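Local structure of coat protein (Sulfolobus turreted icosahedral virus, 2BBD) at residues Pro230-Glu234 with Ile246-Trp250; Gln214-Val218 with Tyr295-Leu299; Val193-Pro199 with Ala298-Gln302; Glu256-Tyr261 with Ile272-Tyr278. The protein builds the icosahedral shell of the virus as its major capsid protein, with a double jelly-roll fold that points to shared ancestry with bacterial and eukaryotic viruses. One frame throughout, in Å; residues are numbered along the deposited sequence.

Contact 1: Pro230-Glu234 with Ile246-Trp250; sequences PTEYE and IKVSW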
loop_
_atom_site.group_PDB
_atom_site.type_symbol
_atom_site.label_atom_id
_atom_site.label_comp_id
_atom_site.label_asym_id
_atom_site.label_seq_id
_atom_site.Cartn_x
_atom_site.Cartn_y
_atom_site.Cartn_z
ATOM N N PRO A 230 11.671 1.828 16.694
ATOM C CA PRO A 230 11.760 0.378 16.509
ATOM C C PRO A 230 13.203 -0.104 16.532
ATOM O O PRO A 230 14.069 0.497 15.907
ATOM C CB PRO A 230 11.066 0.154 15.159
ATOM C CG PRO A 230 11.337 1.414 14.415
ATOM C CD PRO A 230 11.201 2.500 15.466
ATOM N N THR A 231 13.463 -1.181 17.267
ATOM C CA THR A 231 14.820 -1.719 17.354
ATOM C C THR A 231 14.942 -3.162 16.875
ATOM O O THR A 231 16.000 -3.578 16.401
ATOM C CB THR A 231 15.343 -1.630 18.798
ATOM O OG1 THR A 231 14.453 -2.330 19.676
ATOM C CG2 THR A 231 15.427 -0.183 19.231
ATOM N N GLU A 232 13.853 -3.917 16.980
ATOM C CA GLU A 232 13.862 -5.318 16.577
ATOM C C GLU A 232 12.514 -5.761 16.015
ATOM O O GLU A 232 11.463 -5.330 16.495
ATOM C CB GLU A 232 14.209 -6.193 17.786
ATOM C CG GLU A 232 14.448 -7.664 17.477
ATOM C CD GLU A 232 15.909 -7.969 17.171
ATOM O OE1 GLU A 232 16.791 -7.221 17.657
ATOM O OE2 GLU A 232 16.182 -8.964 16.462
ATOM N N TYR A 233 12.563 -6.633 15.008
ATOM C CA TYR A 233 11.366 -7.177 14.368
ATOM C C TYR A 233 11.436 -8.694 14.469
ATOM O O TYR A 233 12.492 -9.291 14.271
ATOM C CB TYR A 233 11.292 -6.782 12.890
ATOM C CG TYR A 233 10.187 -7.495 12.133
ATOM C CD1 TYR A 233 8.910 -6.944 12.036
ATOM C CD2 TYR A 233 10.417 -8.737 11.531
ATOM C CE1 TYR A 233 7.887 -7.607 11.357
ATOM C CE2 TYR A 233 9.396 -9.411 10.849
ATOM C CZ TYR A 233 8.140 -8.838 10.767
ATOM O OH TYR A 233 7.135 -9.490 10.096
ATOM N N GLU A 234 10.300 -9.315 14.745
ATOM C CA GLU A 234 10.260 -10.756 14.900
ATOM C C GLU A 234 8.997 -11.372 14.295
ATOM O O GLU A 234 7.886 -10.918 14.575
ATOM C CB GLU A 234 10.329 -11.076 16.393
ATOM C CG GLU A 234 10.594 -12.520 16.756
ATOM C CD GLU A 234 10.578 -12.730 18.267
ATOM O OE1 GLU A 234 11.002 -11.812 19.001
ATOM O OE2 GLU A 234 10.147 -13.811 18.717
ATOM N N ILE A 246 11.782 -15.144 11.667
ATOM C CA ILE A 246 12.506 -13.909 11.432
ATOM C C ILE A 246 12.748 -13.227 12.771
ATOM O O ILE A 246 11.829 -13.064 13.576
ATOM C CB ILE A 246 11.725 -12.933 10.527
ATOM C CG1 ILE A 246 11.247 -13.640 9.260
ATOM C CG2 ILE A 246 12.630 -11.762 10.151
ATOM C CD1 ILE A 246 10.461 -12.745 8.314
ATOM N N LYS A 247 13.999 -12.854 13.004
ATOM C CA LYS A 247 14.415 -12.174 14.225
ATOM C C LYS A 247 15.565 -11.290 13.763
ATOM O O LYS A 247 16.685 -11.767 13.554
ATOM C CB LYS A 247 14.908 -13.183 15.259
ATOM C CG LYS A 247 15.261 -12.568 16.596
ATOM C CD LYS A 247 14.019 -12.132 17.350
ATOM C CE LYS A 247 14.398 -11.520 18.685
ATOM N NZ LYS A 247 15.266 -12.436 19.476
ATOM N N VAL A 248 15.284 -10.005 13.589
ATOM C CA VAL A 248 16.290 -9.085 13.083
ATOM C C VAL A 248 16.181 -7.723 13.737
ATOM O O VAL A 248 15.141 -7.376 14.293
ATOM C CB VAL A 248 16.123 -8.921 11.537
ATOM C CG1 VAL A 248 17.058 -7.853 10.999
ATOM C CG2 VAL A 248 16.384 -10.246 10.847
ATOM N N SER A 249 17.263 -6.954 13.675
ATOM C CA SER A 249 17.260 -5.612 14.234
ATOM C C SER A 249 16.659 -4.726 13.151
ATOM O O SER A 249 16.699 -5.063 11.971
ATOM C CB SER A 249 18.685 -5.147 14.536
ATOM O OG SER A 249 19.439 -5.078 13.336
ATOM N N TRP A 250 16.108 -3.591 13.547
ATOM C CA TRP A 250 15.508 -2.691 12.584
ATOM C C TRP A 250 16.575 -2.202 11.601
ATOM O O TRP A 250 16.329 -2.116 10.396
ATOM C CB TRP A 250 14.869 -1.516 13.321
ATOM C CG TRP A 250 13.824 -0.800 12.528
ATOM C CD1 TRP A 250 13.892 0.468 12.041
ATOM C CD2 TRP A 250 12.526 -1.293 12.186
ATOM N NE1 TRP A 250 12.710 0.807 11.420
ATOM C CE2 TRP A 250 11.853 -0.258 11.496
ATOM C CE3 TRP A 250 11.861 -2.509 12.401
ATOM C CZ2 TRP A 250 10.550 -0.400 11.022
ATOM C CZ3 TRP A 250 10.562 -2.653 11.928
ATOM C CH2 TRP A 250 9.920 -1.601 11.246
#
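Pro230-Glu234 and Ile246-Trp250 pair as antiparallel arms of a beta hairpin, their axes 4.6 Å apart and their directions 166° from one another. Tyr233 and Val248 form the hydrogen-bonded pair, Tyr233 N to Val248 O at 2.8 Å and Val248 N to Tyr233 O at 3.0 Å, flanked by the non-hydrogen-bonded pairs Glu232-Ser249 and Glu234-Lys247. Trp250 N also donates to Thr231 O, from above the carbonyl plane, where the strand gives way to a helix; Ser249 is its N-cap, with OG bonded to Ala252 N. With CG turned anti to the backbone N (chi1 -159°), Trp250 offers the face of its five-membered ring to Pro230 CG, 3.4 Å from the centroid, a CH-pi contact, while CB of Tyr233 lies at the indole edge. Ile246 CG2 abuts the Tyr233 ring edge in its plane, 4.0 Å from CD2. On the opposite face Lys247 lies against Glu234 through its chain, CD 3.5 Å from Glu234 CG; its NZ stays 4.3 Å from Glu234 OE1, beyond a salt bridge. Strand 293-299 flanks strand 230-237 on its other side, and the face of Tyr233, Ile246 and Trp250 packs on strand 270-284, with Tyr233 OH bonded to Gln214.

Contact 2: Gln214-Val218 with Tyr295-Leu299; sequences QLVYV and YDLAL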
loop_
_atom_site.group_PDB
_atom_site.type_symbol
_atom_site.label_atom_id
_atom_site.label_comp_id
_atom_site.label_asym_id
_atom_site.label_seq_id
_atom_site.Cartn_x
_atom_site.Cartn_y
_atom_site.Cartn_z
ATOM N N GLN A 214 5.582 -7.174 3.712
ATOM C CA GLN A 214 4.924 -6.389 4.735
ATOM C C GLN A 214 5.656 -5.090 4.999
ATOM O O GLN A 214 6.859 -5.090 5.290
ATOM C CB GLN A 214 4.851 -7.193 6.026
ATOM C CG GLN A 214 4.121 -6.502 7.159
ATOM C CD GLN A 214 4.352 -7.188 8.484
ATOM O OE1 GLN A 214 3.666 -6.914 9.475
ATOM N NE2 GLN A 214 5.334 -8.084 8.516
ATOM N N LEU A 215 4.930 -3.983 4.883
ATOM C CA LEU A 215 5.495 -2.673 5.158
ATOM C C LEU A 215 5.058 -2.308 6.561
ATOM O O LEU A 215 3.871 -2.319 6.875
ATOM C CB LEU A 215 4.976 -1.612 4.185
ATOM C CG LEU A 215 5.206 -0.170 4.683
ATOM C CD1 LEU A 215 6.706 0.092 4.874
ATOM C CD2 LEU A 215 4.601 0.829 3.693
ATOM N N VAL A 216 6.025 -2.002 7.414
ATOM C CA VAL A 216 5.715 -1.631 8.777
ATOM C C VAL A 216 6.300 -0.274 9.097
ATOM O O VAL A 216 7.469 -0.017 8.814
ATOM C CB VAL A 216 6.304 -2.631 9.798
ATOM C CG1 VAL A 216 5.931 -2.191 11.220
ATOM C CG2 VAL A 216 5.809 -4.045 9.499
ATOM N N TYR A 217 5.478 0.599 9.665
ATOM C CA TYR A 217 5.964 1.901 10.083
ATOM C C TYR A 217 5.329 2.222 11.419
ATOM O O TYR A 217 4.227 1.771 11.721
ATOM C CB TYR A 217 5.694 3.001 9.051
ATOM C CG TYR A 217 4.253 3.219 8.671
ATOM C CD1 TYR A 217 3.630 2.398 7.735
ATOM C CD2 TYR A 217 3.530 4.284 9.202
ATOM C CE1 TYR A 217 2.320 2.638 7.324
ATOM C CE2 TYR A 217 2.210 4.535 8.800
ATOM C CZ TYR A 217 1.614 3.708 7.856
ATOM O OH TYR A 217 0.321 3.953 7.434
ATOM N N VAL A 218 6.053 2.987 12.225
ATOM C CA VAL A 218 5.611 3.324 13.565
ATOM C C VAL A 218 5.495 4.828 13.804
ATOM O O VAL A 218 6.337 5.605 13.371
ATOM C CB VAL A 218 6.589 2.691 14.585
ATOM C CG1 VAL A 218 6.105 2.915 15.979
ATOM C CG2 VAL A 218 6.716 1.198 14.300
ATOM N N TYR A 295 3.666 -11.073 14.223
ATOM C CA TYR A 295 4.841 -10.249 13.984
ATOM C C TYR A 295 4.958 -9.427 15.270
ATOM O O TYR A 295 3.954 -8.974 15.826
ATOM C CB TYR A 295 4.703 -9.395 12.711
ATOM C CG TYR A 295 3.934 -8.096 12.811
ATOM C CD1 TYR A 295 4.566 -6.920 13.199
ATOM C CD2 TYR A 295 2.590 -8.031 12.437
ATOM C CE1 TYR A 295 3.880 -5.705 13.210
ATOM C CE2 TYR A 295 1.900 -6.828 12.442
ATOM C CZ TYR A 295 2.547 -5.671 12.828
ATOM O OH TYR A 295 1.858 -4.481 12.849
ATOM N N ASP A 296 6.185 -9.296 15.765
ATOM C CA ASP A 296 6.452 -8.592 17.015
ATOM C C ASP A 296 7.471 -7.480 16.837
ATOM O O ASP A 296 8.326 -7.537 15.953
ATOM C CB ASP A 296 6.990 -9.583 18.054
ATOM C CG ASP A 296 6.197 -10.879 18.099
ATOM O OD1 ASP A 296 6.818 -11.946 18.278
ATOM O OD2 ASP A 296 4.956 -10.833 17.966
ATOM N N LEU A 297 7.386 -6.476 17.700
ATOM C CA LEU A 297 8.316 -5.364 17.637
ATOM C C LEU A 297 8.859 -4.957 19.002
ATOM O O LEU A 297 8.217 -5.156 20.032
ATOM C CB LEU A 297 7.653 -4.145 16.991
ATOM C CG LEU A 297 7.196 -4.214 15.530
ATOM C CD1 LEU A 297 6.477 -2.905 15.184
ATOM C CD2 LEU A 297 8.391 -4.443 14.597
ATOM N N ALA A 298 10.067 -4.406 18.987
ATOM C CA ALA A 298 10.701 -3.890 20.188
ATOM C C ALA A 298 10.721 -2.400 19.914
ATOM O O ALA A 298 11.320 -1.961 18.929
ATOM C CB ALA A 298 12.124 -4.423 20.329
ATOM N N LEU A 299 10.066 -1.622 20.771
ATOM C CA LEU A 299 10.000 -0.177 20.576
ATOM C C LEU A 299 10.570 0.647 21.727
ATOM O O LEU A 299 10.353 0.327 22.889
ATOM C CB LEU A 299 8.544 0.249 20.347
ATOM C CG LEU A 299 7.764 -0.436 19.226
ATOM C CD1 LEU A 299 6.324 0.061 19.239
ATOM C CD2 LEU A 299 8.418 -0.152 17.890
#
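Gln214 stretches straight out from its strand (chi1 -177°), whereas Tyr295 has CG between its backbone N and carbonyl carbon (chi1 82°), and these two torsions bring the amide of the first against the ring of the second. Gln214 OE1 comes down over the centre of the Tyr295 ring, 3.3 Å above its plane, and CD2 is the nearest ring carbon. The amide stands almost upright on the ring, the planes 87° apart, and so meets it by its oxygen and not by its flat side. Both ends of this buried amide have polar partners: OE1 accepts from Ser307 OG and NE2 is paired with Tyr233 OH, which fixes the rotation of the amide above the tyrosine.

The two strands do not share a sheet. They lie in the two facing sheets of a jelly-roll sandwich, with axes 10.7 Å apart and crossing at a shallow angle, so every contact between them is made by side chains in the interior. Beyond the amide the filling is aliphatic. Val216 CG1 meets Leu297 CD1 at 4.1 Å as the two side chains run antiparallel past one another. Leu297 CD1 is also 4.2 Å from Val218 CG2, and that same methyl of Val218 touches Leu299 CD2 at 4.2 Å, joining the valines and leucines in a zigzag of single methyls. Between the polar and aliphatic parts, Val216 CG2 approaches Tyr295 CE1 obliquely at 4.5 Å. Tyr233 and Val202, from the two strands flanking 293-299, pack against Tyr295 and Leu297, and Ile273 lies beside Val216.

Contact 3: Val193-Pro199 with Ala298-Gln302; sequences VPASSAP and ALQNQ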
loop_
_atom_site.group_PDB
_atom_site.type_symbol
_atom_site.label_atom_id
_atom_site.label_comp_id
_atom_site.label_asym_id
_atom_site.label_seq_id
_atom_site.Cartn_x
_atom_site.Cartn_y
_atom_site.Cartn_z
ATOM N N VAL A 193 1.061 0.179 21.269
ATOM C CA VAL A 193 2.030 -0.885 21.477
ATOM C C VAL A 193 3.083 -0.336 22.445
ATOM O O VAL A 193 3.776 0.632 22.135
ATOM C CB VAL A 193 2.720 -1.280 20.174
ATOM C CG1 VAL A 193 3.761 -2.358 20.461
ATOM C CG2 VAL A 193 1.685 -1.765 19.163
ATOM N N PRO A 194 3.204 -0.950 23.630
ATOM C CA PRO A 194 4.161 -0.532 24.662
ATOM C C PRO A 194 5.643 -0.647 24.325
ATOM O O PRO A 194 6.056 -1.485 23.529
ATOM C CB PRO A 194 3.773 -1.398 25.858
ATOM C CG PRO A 194 3.309 -2.661 25.212
ATOM C CD PRO A 194 2.468 -2.157 24.055
ATOM N N ALA A 195 6.434 0.221 24.944
ATOM C CA ALA A 195 7.876 0.225 24.752
ATOM C C ALA A 195 8.408 -1.086 25.310
ATOM O O ALA A 195 7.894 -1.593 26.303
ATOM C CB ALA A 195 8.501 1.404 25.499
ATOM N N SER A 196 9.434 -1.638 24.676
ATOM C CA SER A 196 9.999 -2.888 25.146
ATOM C C SER A 196 11.355 -3.110 24.521
ATOM O O SER A 196 11.589 -2.721 23.375
ATOM C CB SER A 196 9.078 -4.056 24.787
ATOM O OG SER A 196 9.618 -5.285 25.245
ATOM N N SER A 197 12.249 -3.737 25.272
ATOM C CA SER A 197 13.583 -4.021 24.767
ATOM C C SER A 197 13.539 -5.314 23.972
ATOM O O SER A 197 14.333 -5.515 23.062
ATOM C CB SER A 197 14.579 -4.138 25.924
ATOM O OG SER A 197 14.160 -5.113 26.862
ATOM N N ALA A 198 12.606 -6.193 24.320
ATOM C CA ALA A 198 12.448 -7.461 23.607
ATOM C C ALA A 198 11.160 -7.363 22.789
ATOM O O ALA A 198 10.188 -6.748 23.226
ATOM C CB ALA A 198 12.364 -8.624 24.601
ATOM N N PRO A 199 11.136 -7.965 21.590
ATOM C CA PRO A 199 9.931 -7.905 20.751
ATOM C C PRO A 199 8.667 -8.441 21.416
ATOM O O PRO A 199 8.665 -9.528 21.999
ATOM C CB PRO A 199 10.319 -8.720 19.520
ATOM C CG PRO A 199 11.817 -8.525 19.438
ATOM C CD PRO A 199 12.236 -8.654 20.891
ATOM N N ALA A 298 10.067 -4.406 18.987
ATOM C CA ALA A 298 10.701 -3.890 20.188
ATOM C C ALA A 298 10.721 -2.400 19.914
ATOM O O ALA A 298 11.320 -1.961 18.929
ATOM C CB ALA A 298 12.124 -4.423 20.329
ATOM N N LEU A 299 10.066 -1.622 20.771
ATOM C CA LEU A 299 10.000 -0.177 20.576
ATOM C C LEU A 299 10.570 0.647 21.727
ATOM O O LEU A 299 10.353 0.327 22.889
ATOM C CB LEU A 299 8.544 0.249 20.347
ATOM C CG LEU A 299 7.764 -0.436 19.226
ATOM C CD1 LEU A 299 6.324 0.061 19.239
ATOM C CD2 LEU A 299 8.418 -0.152 17.890
ATOM N N GLN A 300 11.271 1.729 21.381
ATOM C CA GLN A 300 11.872 2.646 22.356
ATOM C C GLN A 300 10.811 3.477 23.077
ATOM O O GLN A 300 11.061 4.022 24.150
ATOM C CB GLN A 300 12.821 3.610 21.652
ATOM C CG GLN A 300 14.006 2.973 20.950
ATOM C CD GLN A 300 15.109 2.610 21.918
ATOM O OE1 GLN A 300 15.211 1.465 22.371
ATOM N NE2 GLN A 300 15.935 3.594 22.258
ATOM N N ASN A 301 9.635 3.593 22.471
ATOM C CA ASN A 301 8.528 4.370 23.036
ATOM C C ASN A 301 7.200 3.674 22.720
ATOM O O ASN A 301 7.121 2.863 21.796
ATOM C CB ASN A 301 8.496 5.790 22.433
ATOM C CG ASN A 301 9.632 6.694 22.948
ATOM O OD1 ASN A 301 9.728 6.957 24.140
ATOM N ND2 ASN A 301 10.482 7.176 22.038
ATOM N N GLN A 302 6.158 3.984 23.485
ATOM C CA GLN A 302 4.859 3.383 23.214
ATOM C C GLN A 302 4.321 4.118 21.995
ATOM O O GLN A 302 4.070 5.323 22.048
ATOM C CB GLN A 302 3.908 3.563 24.395
ATOM C CG GLN A 302 2.546 2.912 24.163
ATOM C CD GLN A 302 1.679 2.902 25.406
ATOM O OE1 GLN A 302 2.108 2.455 26.470
ATOM N NE2 GLN A 302 0.450 3.387 25.278
HETATM O O HOH W 1 7.931 -2.813 22.033
HETATM O O HOH W 2 5.065 1.778 27.305
HETATM O O HOH W 3 13.375 -1.191 21.856
#
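Val193 and Leu299 meet at about a right angle, methyl against methyl, with Val193 CG1 3.7 Å from Leu299 CD1; this is the apolar, buried end of the contact. Gln302 instead lies over the backbone of the other segment. Its chain is extended, with CG opposite the backbone N (chi1 -178°), which lays CG 3.3 Å from Val193 O and carries OE1 past Pro194 to a water that also accepts from Ala195 N. The Ala298 methyl points into the bend of Ser196-Pro199, 3.5 Å from Ser196 O and 4.2 Å from Pro199 CG. In jelly-roll terms the two segments are neighbouring turns at one end of the sandwich: 193-199 passes from strand 182-193 to strand 200-204 of the facing sheet, and 298-302 passes from strand 293-299 to strand 303-313. Ser196 N donates to Leu299 O at 2.8 Å. A second water donates to Pro194 O and accepts from Leu299 N, and a third donates to Ser196 O and to Gln300 OE1. Ser196 OG in turn donates to Ala198 O at 2.6 Å, on a lone pair, and braces the bend from within, while Asn301 ND2 bonds Asp229 on the adjoining loop.

Contact 4: Glu256-Tyr261 with Ile272-Tyr278; sequences ENQAEY and IIDFRKY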
loop_
_atom_site.group_PDB
_atom_site.type_symbol
_atom_site.label_atom_id
_atom_site.label_comp_id
_atom_site.label_asym_id
_atom_site.label_seq_id
_atom_site.Cartn_x
_atom_site.Cartn_y
_atom_site.Cartn_z
ATOM N N GLU A 256 18.838 -4.331 4.626
ATOM C CA GLU A 256 18.365 -5.313 3.654
ATOM C C GLU A 256 17.516 -4.611 2.591
ATOM O O GLU A 256 17.614 -4.933 1.405
ATOM C CB GLU A 256 17.529 -6.387 4.359
ATOM C CG GLU A 256 17.076 -7.520 3.452
ATOM C CD GLU A 256 16.473 -8.683 4.218
ATOM O OE1 GLU A 256 15.396 -8.514 4.821
ATOM O OE2 GLU A 256 17.082 -9.776 4.218
ATOM N N ASN A 257 16.684 -3.664 3.029
ATOM C CA ASN A 257 15.826 -2.885 2.128
ATOM C C ASN A 257 16.704 -2.041 1.206
ATOM O O ASN A 257 16.413 -1.894 0.018
ATOM C CB ASN A 257 14.916 -1.940 2.920
ATOM C CG ASN A 257 13.894 -2.672 3.764
ATOM O OD1 ASN A 257 13.268 -2.075 4.640
ATOM N ND2 ASN A 257 13.713 -3.965 3.505
ATOM N N GLN A 258 17.768 -1.476 1.770
ATOM C CA GLN A 258 18.706 -0.649 1.020
ATOM C C GLN A 258 19.246 -1.439 -0.163
ATOM O O GLN A 258 19.325 -0.939 -1.284
ATOM C CB GLN A 258 19.865 -0.236 1.922
ATOM C CG GLN A 258 20.955 0.578 1.247
ATOM C CD GLN A 258 20.659 2.058 1.255
ATOM O OE1 GLN A 258 20.427 2.649 2.316
ATOM N NE2 GLN A 258 20.668 2.672 0.076
ATOM N N ALA A 259 19.623 -2.684 0.097
ATOM C CA ALA A 259 20.163 -3.541 -0.945
ATOM C C ALA A 259 19.059 -3.899 -1.924
ATOM O O ALA A 259 19.219 -3.763 -3.135
ATOM C CB ALA A 259 20.752 -4.804 -0.329
ATOM N N GLU A 260 17.931 -4.342 -1.385
ATOM C CA GLU A 260 16.799 -4.742 -2.201
ATOM C C GLU A 260 16.199 -3.634 -3.069
ATOM O O GLU A 260 16.074 -3.798 -4.281
ATOM C CB GLU A 260 15.706 -5.334 -1.307
ATOM C CG GLU A 260 14.401 -5.624 -2.036
ATOM C CD GLU A 260 14.392 -6.966 -2.748
ATOM O OE1 GLU A 260 15.392 -7.303 -3.423
ATOM O OE2 GLU A 260 13.372 -7.682 -2.639
ATOM N N TYR A 261 15.837 -2.513 -2.449
ATOM C CA TYR A 261 15.201 -1.397 -3.154
ATOM C C TYR A 261 16.129 -0.300 -3.626
ATOM O O TYR A 261 15.689 0.660 -4.261
ATOM C CB TYR A 261 14.116 -0.805 -2.264
ATOM C CG TYR A 261 13.089 -1.831 -1.898
ATOM C CD1 TYR A 261 12.163 -2.272 -2.839
ATOM C CD2 TYR A 261 13.087 -2.425 -0.639
ATOM C CE1 TYR A 261 11.259 -3.281 -2.545
ATOM C CE2 TYR A 261 12.186 -3.443 -0.330
ATOM C CZ TYR A 261 11.276 -3.866 -1.295
ATOM O OH TYR A 261 10.395 -4.881 -1.016
ATOM N N ILE A 272 10.459 -2.795 5.341
ATOM C CA ILE A 272 9.713 -3.789 4.589
ATOM C C ILE A 272 10.270 -5.192 4.799
ATOM O O ILE A 272 11.484 -5.405 4.779
ATOM C CB ILE A 272 9.737 -3.490 3.089
ATOM C CG1 ILE A 272 8.930 -2.212 2.798
ATOM C CG2 ILE A 272 9.188 -4.685 2.326
ATOM C CD1 ILE A 272 9.017 -1.729 1.362
ATOM N N ILE A 273 9.368 -6.143 5.008
ATOM C CA ILE A 273 9.743 -7.537 5.186
ATOM C C ILE A 273 9.351 -8.323 3.949
ATOM O O ILE A 273 8.166 -8.580 3.729
ATOM C CB ILE A 273 9.011 -8.212 6.377
ATOM C CG1 ILE A 273 9.446 -7.591 7.700
ATOM C CG2 ILE A 273 9.273 -9.711 6.359
ATOM C CD1 ILE A 273 8.756 -6.285 8.002
ATOM N N ASP A 274 10.332 -8.690 3.134
ATOM C CA ASP A 274 10.047 -9.497 1.956
ATOM C C ASP A 274 10.119 -10.941 2.425
ATOM O O ASP A 274 11.202 -11.491 2.620
ATOM C CB ASP A 274 11.071 -9.239 0.849
ATOM C CG ASP A 274 10.913 -7.867 0.219
ATOM O OD1 ASP A 274 11.539 -6.904 0.700
ATOM O OD2 ASP A 274 10.143 -7.751 -0.752
ATOM N N PHE A 275 8.950 -11.540 2.618
ATOM C CA PHE A 275 8.846 -12.906 3.104
ATOM C C PHE A 275 9.657 -13.965 2.359
ATOM O O PHE A 275 10.229 -14.848 2.995
ATOM C CB PHE A 275 7.371 -13.303 3.176
ATOM C CG PHE A 275 6.572 -12.458 4.138
ATOM C CD1 PHE A 275 6.802 -12.536 5.508
ATOM C CD2 PHE A 275 5.615 -11.555 3.669
ATOM C CE1 PHE A 275 6.093 -11.724 6.409
ATOM C CE2 PHE A 275 4.903 -10.740 4.550
ATOM C CZ PHE A 275 5.143 -10.826 5.928
ATOM N N ARG A 276 9.735 -13.880 1.034
ATOM C CA ARG A 276 10.492 -14.873 0.274
ATOM C C ARG A 276 11.956 -14.914 0.698
ATOM O O ARG A 276 12.662 -15.880 0.415
ATOM C CB ARG A 276 10.414 -14.600 -1.228
ATOM C CG ARG A 276 11.076 -13.310 -1.647
ATOM C CD ARG A 276 11.232 -13.234 -3.159
ATOM N NE ARG A 276 11.728 -11.926 -3.584
ATOM C CZ ARG A 276 12.817 -11.334 -3.093
ATOM N NH1 ARG A 276 13.545 -11.923 -2.149
ATOM N NH2 ARG A 276 13.178 -10.139 -3.545
ATOM N N LYS A 277 12.413 -13.862 1.366
ATOM C CA LYS A 277 13.793 -13.802 1.831
ATOM C C LYS A 277 13.972 -14.613 3.112
ATOM O O LYS A 277 15.092 -14.794 3.587
ATOM C CB LYS A 277 14.212 -12.351 2.100
ATOM C CG LYS A 277 14.397 -11.487 0.866
ATOM C CD LYS A 277 14.837 -10.095 1.278
ATOM C CE LYS A 277 14.957 -9.145 0.097
ATOM N NZ LYS A 277 16.042 -9.521 -0.850
ATOM N N TYR A 278 12.868 -15.090 3.673
ATOM C CA TYR A 278 12.921 -15.866 4.905
ATOM C C TYR A 278 12.166 -17.184 4.790
ATOM O O TYR A 278 12.213 -18.023 5.685
ATOM C CB TYR A 278 12.365 -15.047 6.071
ATOM C CG TYR A 278 13.115 -13.765 6.318
ATOM C CD1 TYR A 278 12.838 -12.613 5.579
ATOM C CD2 TYR A 278 14.122 -13.704 7.281
ATOM C CE1 TYR A 278 13.549 -11.432 5.799
ATOM C CE2 TYR A 278 14.837 -12.533 7.504
ATOM C CZ TYR A 278 14.548 -11.404 6.762
ATOM O OH TYR A 278 15.273 -10.260 6.973
HETATM O O HOH W 4 13.027 -7.493 4.047
HETATM O O HOH W 5 18.410 -7.275 0.095
HETATM O O HOH W 6 13.943 -6.140 1.588
#
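Asn257 grips the backbone of Ile272 with both ends of its amide. OD1 accepts from Ile272 N at 3.0 Å with an N-H...O angle of 173°, and ND2 donates to Ile272 O at 2.9 Å, with that oxygen close to the amide plane. Tyr278 OH donates to Glu256 OE1 at 2.8 Å on the syn side of the carboxylate, somewhat out of its plane. Tyr261 OH faces Asp274 and donates a hydrogen bond to the syn lone pair of OD1 at 2.9 Å, while Ile272 CD1 rests 4.0 Å from Tyr261 CE2. Glu260 is the centre of a salt-bridge network: OE2 bridges to Arg276 NH2 at 2.6 Å, the carboxylate and guanidinium planes 81° apart, and OE1 forms a second, longer bridge to Lys277 NZ, whose hydrogen bond is weak.

Here the helix 250-261, which links two strands of the jelly roll, docks beside strand 270-284, an outermost strand of its sheet within the chain. Ile273 N bonds to Gln214 on the inner neighbour strand, while the N and O of Ile272 are taken by the helix asparagine.

A second shell sets these groups. One water donates to Glu256 OE1 and Ile272 O and accepts from Asp274 N; another bridges Asn257 ND2 and Asp274 OD1. Glu260 CG lies over the Tyr261 ring, 3.5 Å above its plane. Asp274 OD2 is only 3.7 Å from Glu260 OE2, and the positive charges of Arg276, Lys277 and Arg213, which is salt-bridged to Asp274 OD2, probably offset the repulsion between the two carboxylates.

How the contacts relate
All four contacts belong to the jelly roll formed by strands from 182-193 to 303-313. Contact 1 is a hairpin of one sheet, and contact 2 spans the interior from strand 293-299 of that sheet to strand 210-219 of the facing one; their centres are about 8 Å apart. Contact 3, about 10 Å from contact 2 centre to centre, shares Ala298 and Leu299 with it and ties two turns at the sandwich end. Contact 4 fixes the helix that follows the hairpin to the edge of the facing sheet, about 23 Å from contact 3 centre to centre. Along the chain, contacts 2 and 3 end on the same stretch, and contacts 1 and 4 follow one another within the span of both, bringing segments far apart in sequence together in one jelly roll.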